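Local atomic coordinates of 2-hydroxyhepta-2,4-diene-1,7-dioate isomerase (Mycobacterium marinum, PDB entry 3QDF), a protein that probably works as a metal-dependent isomerase or hydrolase of the fumarylacetoacetate hydrolase family, and binds zinc ions. Residues 35-38 against 44-47; 93-98 against 150-155; 157-162 against 166-171. All blocks are in the same frame, centred on the assembly; numbering follows the deposited sequence.

Interaction 1. Residues 35-38 against 44-47; sequences EIAE and PNFT
T47 and E35 meet across a beta hairpin, strand 32-38 against strand 45-52, in the N-terminal Rv2993c-like region. The T47 hydroxyl donates to the carboxylate, OG1 to OE1 2.6 Å, arriving on the anti side of that oxygen. E35 gets there with an extended chain whose CG lies anti to the backbone N (chi1 -163°). Threonine suits the place twice over, because its methyl CG2 also packs on A37 CB at 3.6 Å. Backbone bonds tie the strands: T47 N to E35 O, A37 N to N45 O at 2.9 Å, and N45 N to E38 O. Between them I36 and F46 form a non-hydrogen-bonded antiparallel pair whose side chains diverge, although I36 CG1 still touches F46 CE1 at 3.8 Å. The carbonyl O of E35 lies at the edge of the phenyl ring.

Farther out, R49 forms a salt bridge with E35 OE1, and its backbone N is hydrogen-bonded to T47 OG1, so both partners are held by R49, two residues further along strand 45-52. Strand 15-22 flanks the hairpin, with F18 against I36. Beside the connecting loop, the amide OD1 of N45 accepts from E38 N at 2.9 Å, on a bent path of 137°.

Interaction 2. Residues 93-98 against 150-155; sequences VIFLKP and GNDVSA. With ZN (zinc ion), chain B.
D152 holds its CG anti to the backbone N (chi1 -176°), which places the carboxylate within reach of K97, while K97 bends at chi3 and chi4, both 85°, to bring its ammonium group to meet it. The two side chains form a salt bridge, K97 NZ to D152 OD1 at 2.7 Å, and the nitrogen meets that oxygen nearly along its C-O axis. OD1 thus takes K97, while OD2 binds the zinc ion at 2.1 Å and also accepts from K169 NZ. Aspartate suits this place because its short chain is fixed at one oxygen by a cation, which probably limits how far the other can swing. The lysine's positive charge would probably also offset part of the negative charge gathered round the site.

F95 approaches D152 from the opposite direction. Its ring turns an edge to the carboxylate, CZ to OD2 3.4 Å, with OD2 near the ring plane, so that C-H groups rather than the electron-rich face meet the oxygen. W165 meets the same phenyl ring nearly at right angles.

The backbone also helps to place the ligand. D152 is the centre of an inverse gamma turn, where strand 144-155 is interrupted; a weak V153 N to N151 O bond closes it, and just after it S154 OG donates to D152 O at 2.7 Å. K97 NZ is gripped further by the carbonyl oxygens of K169 and F174, which suits a buried ammonium group. E121 and E123, from strand 118-128, join D152 on the zinc ion, with a water O 2.3 Å from the zinc and O1 of an ethanediol, probably from the crystallisation liquor, also within bonding distance. This three-carboxylate metal site is characteristic of the fumarylacetoacetate hydrolase fold.

Interaction 3. Residues 157-162 against 166-171; sequences DQQKSD and TRAKGH. With EDO (1,2-ethanediol), chain D.
Q158 on helix 156-162 and A168 on the short, weakly bonded helix 166-169 bring their CA atoms to 5.0 Å, so the two turns pack closely after a three-residue connection. The small methyl of A168 allows this approach, its CB resting on Q159 CG at 3.4 Å. Q158, fully extended beyond CG, lays its amide over one face of the R167 guanidinium; the planes are 11° apart and stacked, with Q158 CD 3.4 Å from R167 NH1. The glutamine's carbonyl remains available at the side: OE1 accepts from H171 NE2 at 2.8 Å, in the amide plane on a lone pair and almost in the plane of the imidazole, along a straight path of 169°.

R167, bent at chi3 (72°), turns the edge of its guanidinium to D162 and grips it side-on, NE to OD2 and NH2 to OD1, both 2.9 Å. Paired bonds and a stacked amide together fix the flat group's rotation. A water bridges D162 OD2 and A168 N, so D162 is linked through it to a backbone N-H in the first turn of helix 166-169.

The K169 chain runs out to the zinc site, where its NZ, besides its S154 and D152 partners, donates to O2 of a 1,2-ethanediol, probably from the crystallisation liquor, at 3.2 Å. Helix 156-162 directly continues strand 144-155, and the backbone bond between A168 and A155 fastens helix 166-169 back to that strand's end.

Overall arrangement
From the N terminus, interaction 1 closes a hairpin with a five-residue connection in the Rv2993c-like region, on the opposite side of the chain's centre from the other two and about 20 Å from interaction 2 at the nearest atoms. Interaction 2 then closes a 51-residue excursion that includes several strands, bringing strand 94-97 to strand 144-155 at the zinc. Interaction 3 follows at once, folding helix 156-162 against 166-169 across three residues. The three contacts run in series, neither nesting nor crossing. Interactions 2 and 3 nevertheless touch: K169 reaches back, its side chain to S154 and its carbonyl to K97, tying the helical pair to strand 94-97 and to the zinc-binding part of 144-155.

Interaction 1. Residues 35-38 against 44-47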
loop_
_atom_site.group_PDB
_atom_site.type_symbol
_atom_site.label_atom_id
_atom_site.label_comp_id
_atom_site.label_asym_id
_atom_site.label_seq_id
_atom_site.Cartn_x
_atom_site.Cartn_y
_atom_site.Cartn_z
ATOM N N GLU A 35 20.322 1.525 -7.536
ATOM C CA GLU A 35 20.132 2.851 -6.960
ATOM C C GLU A 35 19.742 3.920 -7.989
ATOM O O GLU A 35 20.388 4.081 -9.025
ATOM C CB GLU A 35 21.389 3.290 -6.192
ATOM C CG GLU A 35 21.170 4.452 -5.229
ATOM C CD GLU A 35 22.460 4.956 -4.575
ATOM O OE1 GLU A 35 23.550 4.938 -5.210
ATOM O OE2 GLU A 35 22.370 5.393 -3.411
ATOM N N ILE A 36 18.670 4.630 -7.690
ATOM C CA ILE A 36 18.188 5.721 -8.521
ATOM C C ILE A 36 18.832 7.021 -8.038
ATOM O O ILE A 36 18.944 7.268 -6.823
ATOM C CB ILE A 36 16.618 5.782 -8.511
ATOM C CG1 ILE A 36 16.075 4.685 -9.442
ATOM C CG2 ILE A 36 16.084 7.145 -8.946
ATOM C CD1 ILE A 36 14.658 4.331 -9.201
ATOM N N ALA A 37 19.265 7.836 -8.996
ATOM C CA ALA A 37 19.832 9.142 -8.685
ATOM C C ALA A 37 18.727 10.180 -8.712
ATOM O O ALA A 37 18.417 10.781 -7.684
ATOM C CB ALA A 37 20.967 9.511 -9.672
ATOM N N GLU A 38 18.118 10.385 -9.878
ATOM C CA GLU A 38 17.109 11.438 -10.020
ATOM C C GLU A 38 15.824 10.979 -10.714
ATOM O O GLU A 38 15.788 9.927 -11.366
ATOM C CB GLU A 38 17.708 12.645 -10.758
ATOM C CG GLU A 38 18.901 13.280 -10.053
ATOM C CD GLU A 38 19.355 14.562 -10.722
ATOM O OE1 GLU A 38 18.543 15.516 -10.798
ATOM O OE2 GLU A 38 20.522 14.635 -11.164
ATOM N N PRO A 44 13.453 7.740 -14.484
ATOM C CA PRO A 44 14.533 7.698 -13.503
ATOM C C PRO A 44 15.869 7.470 -14.187
ATOM O O PRO A 44 15.931 6.769 -15.195
ATOM C CB PRO A 44 14.178 6.486 -12.621
ATOM C CG PRO A 44 12.768 6.039 -13.071
ATOM C CD PRO A 44 12.652 6.499 -14.489
ATOM N N ASN A 45 16.915 8.103 -13.665
ATOM C CA ASN A 45 18.281 7.769 -14.021
ATOM C C ASN A 45 18.969 7.174 -12.786
ATOM O O ASN A 45 18.451 7.269 -11.679
ATOM C CB ASN A 45 19.029 8.985 -14.611
ATOM C CG ASN A 45 19.019 10.189 -13.698
ATOM O OD1 ASN A 45 19.229 10.075 -12.490
ATOM N ND2 ASN A 45 18.784 11.355 -14.274
ATOM N N PHE A 46 20.134 6.566 -12.975
ATOM C CA PHE A 46 20.733 5.704 -11.959
ATOM C C PHE A 46 22.126 6.185 -11.562
ATOM O O PHE A 46 22.815 6.799 -12.366
ATOM C CB PHE A 46 20.784 4.275 -12.496
ATOM C CG PHE A 46 19.444 3.773 -12.968
ATOM C CD1 PHE A 46 18.544 3.232 -12.062
ATOM C CD2 PHE A 46 19.084 3.856 -14.319
ATOM C CE1 PHE A 46 17.290 2.765 -12.482
ATOM C CE2 PHE A 46 17.831 3.406 -14.763
ATOM C CZ PHE A 46 16.913 2.858 -13.824
ATOM N N THR A 47 22.524 5.917 -10.323
ATOM C CA THR A 47 23.819 6.388 -9.824
ATOM C C THR A 47 24.957 5.521 -10.346
ATOM O O THR A 47 26.084 5.968 -10.400
ATOM C CB THR A 47 23.910 6.332 -8.278
ATOM O OG1 THR A 47 23.732 4.975 -7.848
ATOM C CG2 THR A 47 22.858 7.219 -7.605
#

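Interaction 2. Residues 93-98 against 150-155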
loop_
_atom_site.group_PDB
_atom_site.type_symbol
_atom_site.label_atom_id
_atom_site.label_comp_id
_atom_site.label_asym_id
_atom_site.label_seq_id
_atom_site.Cartn_x
_atom_site.Cartn_y
_atom_site.Cartn_z
ATOM N N VAL A 93 -17.175 6.195 -0.953
ATOM C CA VAL A 93 -17.027 6.822 0.348
ATOM C C VAL A 93 -15.532 6.871 0.612
ATOM O O VAL A 93 -14.860 5.835 0.619
ATOM C CB VAL A 93 -17.758 6.035 1.447
ATOM C CG1 VAL A 93 -17.424 6.603 2.830
ATOM C CG2 VAL A 93 -19.268 6.099 1.216
ATOM N N ILE A 94 -15.006 8.072 0.778
ATOM C CA ILE A 94 -13.572 8.236 0.963
ATOM C C ILE A 94 -13.249 8.709 2.373
ATOM O O ILE A 94 -14.100 9.273 3.046
ATOM C CB ILE A 94 -12.944 9.162 -0.104
ATOM C CG1 ILE A 94 -13.422 10.605 0.044
ATOM C CG2 ILE A 94 -13.239 8.613 -1.550
ATOM C CD1 ILE A 94 -12.489 11.600 -0.636
ATOM N N PHE A 95 -12.019 8.448 2.810
ATOM C CA PHE A 95 -11.510 8.897 4.102
ATOM C C PHE A 95 -10.004 9.017 3.998
ATOM O O PHE A 95 -9.439 8.656 2.983
ATOM C CB PHE A 95 -11.924 7.964 5.243
ATOM C CG PHE A 95 -11.457 6.530 5.083
ATOM C CD1 PHE A 95 -12.219 5.616 4.368
ATOM C CD2 PHE A 95 -10.264 6.096 5.677
ATOM C CE1 PHE A 95 -11.802 4.271 4.226
ATOM C CE2 PHE A 95 -9.826 4.753 5.558
ATOM C CZ PHE A 95 -10.599 3.838 4.830
ATOM N N LEU A 96 -9.369 9.539 5.040
ATOM C CA LEU A 96 -7.931 9.744 5.044
ATOM C C LEU A 96 -7.270 8.973 6.176
ATOM O O LEU A 96 -7.840 8.818 7.264
ATOM C CB LEU A 96 -7.603 11.245 5.179
ATOM C CG LEU A 96 -8.001 12.160 4.013
ATOM C CD1 LEU A 96 -7.951 13.610 4.421
ATOM C CD2 LEU A 96 -7.029 11.928 2.830
ATOM N N LYS A 97 -6.067 8.491 5.887
ATOM C CA LYS A 97 -5.140 8.050 6.898
ATOM C C LYS A 97 -3.962 9.018 6.871
ATOM O O LYS A 97 -3.548 9.441 5.780
ATOM C CB LYS A 97 -4.686 6.618 6.624
ATOM C CG LYS A 97 -5.801 5.566 6.876
ATOM C CD LYS A 97 -5.446 4.212 6.218
ATOM C CE LYS A 97 -4.537 3.327 7.138
ATOM N NZ LYS A 97 -5.335 2.490 8.142
ATOM N N PRO A 98 -3.413 9.380 8.060
ATOM C CA PRO A 98 -2.289 10.314 8.129
ATOM C C PRO A 98 -1.021 9.597 7.675
ATOM O O PRO A 98 -0.896 8.392 7.895
ATOM C CB PRO A 98 -2.226 10.655 9.622
ATOM C CG PRO A 98 -2.686 9.393 10.301
ATOM C CD PRO A 98 -3.762 8.832 9.394
ATOM N N GLY A 150 -1.345 -2.123 0.162
ATOM C CA GLY A 150 -1.587 -1.504 1.446
ATOM C C GLY A 150 -2.324 -2.433 2.387
ATOM O O GLY A 150 -3.066 -3.343 1.950
ATOM N N ASN A 151 -2.093 -2.222 3.687
ATOM C CA ASN A 151 -2.854 -2.879 4.743
ATOM C C ASN A 151 -3.585 -1.795 5.528
ATOM O O ASN A 151 -2.971 -1.078 6.351
ATOM C CB ASN A 151 -1.929 -3.691 5.679
ATOM C CG ASN A 151 -2.701 -4.615 6.626
ATOM O OD1 ASN A 151 -3.896 -4.450 6.830
ATOM N ND2 ASN A 151 -2.001 -5.589 7.213
ATOM N N ASP A 152 -4.890 -1.665 5.272
ATOM C CA ASP A 152 -5.700 -0.646 5.949
ATOM C C ASP A 152 -6.082 -1.092 7.372
ATOM O O ASP A 152 -7.239 -1.494 7.658
ATOM C CB ASP A 152 -6.946 -0.336 5.118
ATOM C CG ASP A 152 -7.786 0.776 5.722
ATOM O OD1 ASP A 152 -7.269 1.517 6.590
ATOM O OD2 ASP A 152 -8.955 0.918 5.323
ATOM N N VAL A 153 -5.114 -1.028 8.279
ATOM C CA VAL A 153 -5.354 -1.525 9.642
ATOM C C VAL A 153 -6.405 -0.660 10.357
ATOM O O VAL A 153 -6.357 0.578 10.285
ATOM C CB VAL A 153 -4.034 -1.665 10.424
ATOM C CG1 VAL A 153 -4.283 -2.290 11.765
ATOM C CG2 VAL A 153 -3.052 -2.525 9.632
ATOM N N SER A 154 -7.365 -1.321 11.015
ATOM C CA SER A 154 -8.575 -0.656 11.493
ATOM C C SER A 154 -9.017 -1.180 12.867
ATOM O O SER A 154 -9.309 -2.386 13.024
ATOM C CB SER A 154 -9.722 -0.869 10.499
ATOM O OG SER A 154 -9.310 -0.615 9.154
ATOM N N ALA A 155 -9.069 -0.275 13.847
ATOM C CA ALA A 155 -9.648 -0.566 15.159
ATOM C C ALA A 155 -11.183 -0.487 15.071
ATOM O O ALA A 155 -11.765 0.613 15.096
ATOM C CB ALA A 155 -9.114 0.411 16.189
HETATM ZN ZN ZN B . -9.930 -0.101 3.741
HETATM O O HOH W 1 -9.614 1.512 2.169
#

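Interaction 3. Residues 157-162 against 166-171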
loop_
_atom_site.group_PDB
_atom_site.type_symbol
_atom_site.label_atom_id
_atom_site.label_comp_id
_atom_site.label_asym_id
_atom_site.label_seq_id
_atom_site.Cartn_x
_atom_site.Cartn_y
_atom_site.Cartn_z
ATOM N N ASP A 157 -13.712 -1.343 17.156
ATOM C CA ASP A 157 -14.423 -0.765 18.321
ATOM C C ASP A 157 -14.495 0.778 18.225
ATOM O O ASP A 157 -15.542 1.395 18.479
ATOM C CB ASP A 157 -13.786 -1.218 19.655
ATOM C CG ASP A 157 -12.268 -0.930 19.735
ATOM O OD1 ASP A 157 -11.598 -0.713 18.684
ATOM O OD2 ASP A 157 -11.727 -0.944 20.866
ATOM N N GLN A 158 -13.374 1.368 17.817
ATOM C CA GLN A 158 -13.239 2.813 17.668
ATOM C C GLN A 158 -14.018 3.367 16.486
ATOM O O GLN A 158 -14.509 4.492 16.553
ATOM C CB GLN A 158 -11.767 3.185 17.566
ATOM C CG GLN A 158 -11.001 2.769 18.821
ATOM C CD GLN A 158 -9.532 3.127 18.768
ATOM O OE1 GLN A 158 -9.050 3.714 17.785
ATOM N NE2 GLN A 158 -8.806 2.780 19.832
ATOM N N GLN A 159 -14.149 2.573 15.425
ATOM C CA GLN A 159 -14.992 2.926 14.274
ATOM C C GLN A 159 -16.441 3.090 14.688
ATOM O O GLN A 159 -17.088 4.089 14.372
ATOM C CB GLN A 159 -14.929 1.842 13.191
ATOM C CG GLN A 159 -14.066 2.203 12.034
ATOM C CD GLN A 159 -14.138 1.189 10.924
ATOM O OE1 GLN A 159 -13.456 0.169 10.956
ATOM N NE2 GLN A 159 -14.946 1.474 9.921
ATOM N N LYS A 160 -16.938 2.090 15.404
ATOM C CA LYS A 160 -18.320 2.056 15.837
ATOM C C LYS A 160 -18.534 3.174 16.857
ATOM O O LYS A 160 -19.537 3.895 16.816
ATOM C CB LYS A 160 -18.611 0.668 16.433
ATOM C CG LYS A 160 -19.948 0.500 17.126
ATOM C CD LYS A 160 -19.990 -0.873 17.800
ATOM C CE LYS A 160 -20.570 -0.781 19.189
ATOM N NZ LYS A 160 -22.032 -1.099 19.245
ATOM N N SER A 161 -17.560 3.333 17.747
ATOM C CA SER A 161 -17.634 4.313 18.818
ATOM C C SER A 161 -17.633 5.774 18.300
ATOM O O SER A 161 -18.481 6.576 18.717
ATOM C CB SER A 161 -16.509 4.043 19.815
ATOM O OG SER A 161 -16.639 4.858 20.939
ATOM N N ASP A 162 -16.724 6.095 17.371
ATOM C CA ASP A 162 -16.607 7.443 16.784
ATOM C C ASP A 162 -17.603 7.804 15.669
ATOM O O ASP A 162 -17.817 9.003 15.418
ATOM C CB ASP A 162 -15.205 7.654 16.173
ATOM C CG ASP A 162 -14.087 7.660 17.212
ATOM O OD1 ASP A 162 -14.366 7.551 18.418
ATOM O OD2 ASP A 162 -12.911 7.766 16.804
ATOM N N THR A 166 -11.710 8.050 11.123
ATOM C CA THR A 166 -10.360 8.604 11.219
ATOM C C THR A 166 -9.501 7.976 12.321
ATOM O O THR A 166 -8.408 7.457 12.043
ATOM C CB THR A 166 -10.379 10.128 11.372
ATOM O OG1 THR A 166 -11.028 10.704 10.240
ATOM C CG2 THR A 166 -8.973 10.680 11.453
ATOM N N ARG A 167 -9.979 8.024 13.561
ATOM C CA ARG A 167 -9.172 7.509 14.658
ATOM C C ARG A 167 -8.893 6.003 14.512
ATOM O O ARG A 167 -7.752 5.572 14.623
ATOM C CB ARG A 167 -9.802 7.822 16.012
ATOM C CG ARG A 167 -9.101 7.089 17.160
ATOM C CD ARG A 167 -9.613 7.551 18.522
ATOM N NE ARG A 167 -10.964 7.088 18.818
ATOM C CZ ARG A 167 -11.293 6.291 19.837
ATOM N NH1 ARG A 167 -10.361 5.842 20.685
ATOM N NH2 ARG A 167 -12.571 5.964 20.039
ATOM N N ALA A 168 -9.938 5.222 14.255
ATOM C CA ALA A 168 -9.823 3.766 14.081
ATOM C C ALA A 168 -8.749 3.398 13.075
ATOM O O ALA A 168 -8.011 2.429 13.262
ATOM C CB ALA A 168 -11.183 3.165 13.639
ATOM N N LYS A 169 -8.632 4.195 12.012
ATOM C CA LYS A 169 -7.715 3.854 10.925
ATOM C C LYS A 169 -6.386 4.637 10.926
ATOM O O LYS A 169 -5.548 4.442 10.038
ATOM C CB LYS A 169 -8.442 3.999 9.588
ATOM C CG LYS A 169 -9.407 2.842 9.326
ATOM C CD LYS A 169 -10.451 3.223 8.306
ATOM C CE LYS A 169 -11.420 2.089 8.046
ATOM N NZ LYS A 169 -10.769 0.871 7.489
ATOM N N GLY A 170 -6.184 5.488 11.936
ATOM C CA GLY A 170 -5.131 6.519 11.868
ATOM C C GLY A 170 -3.970 6.358 12.838
ATOM O O GLY A 170 -3.091 7.225 12.900
ATOM N N HIS A 171 -3.961 5.255 13.599
ATOM C CA HIS A 171 -2.889 5.004 14.571
ATOM C C HIS A 171 -1.547 4.835 13.875
ATOM O O HIS A 171 -1.506 4.375 12.730
ATOM C CB HIS A 171 -3.203 3.771 15.410
ATOM C CG HIS A 171 -4.367 3.965 16.334
ATOM N ND1 HIS A 171 -4.219 4.418 17.622
ATOM C CD2 HIS A 171 -5.697 3.793 16.147
ATOM C CE1 HIS A 171 -5.407 4.517 18.198
ATOM N NE2 HIS A 171 -6.323 4.139 17.326
HETATM C C1 EDO D . -12.601 0.562 4.687
HETATM O O1 EDO D . -12.049 -0.172 3.573
HETATM C C2 EDO D . -13.806 -0.126 5.341
HETATM O O2 EDO D . -13.715 -0.034 6.781
HETATM O O HOH W 2 -12.594 6.089 14.476
#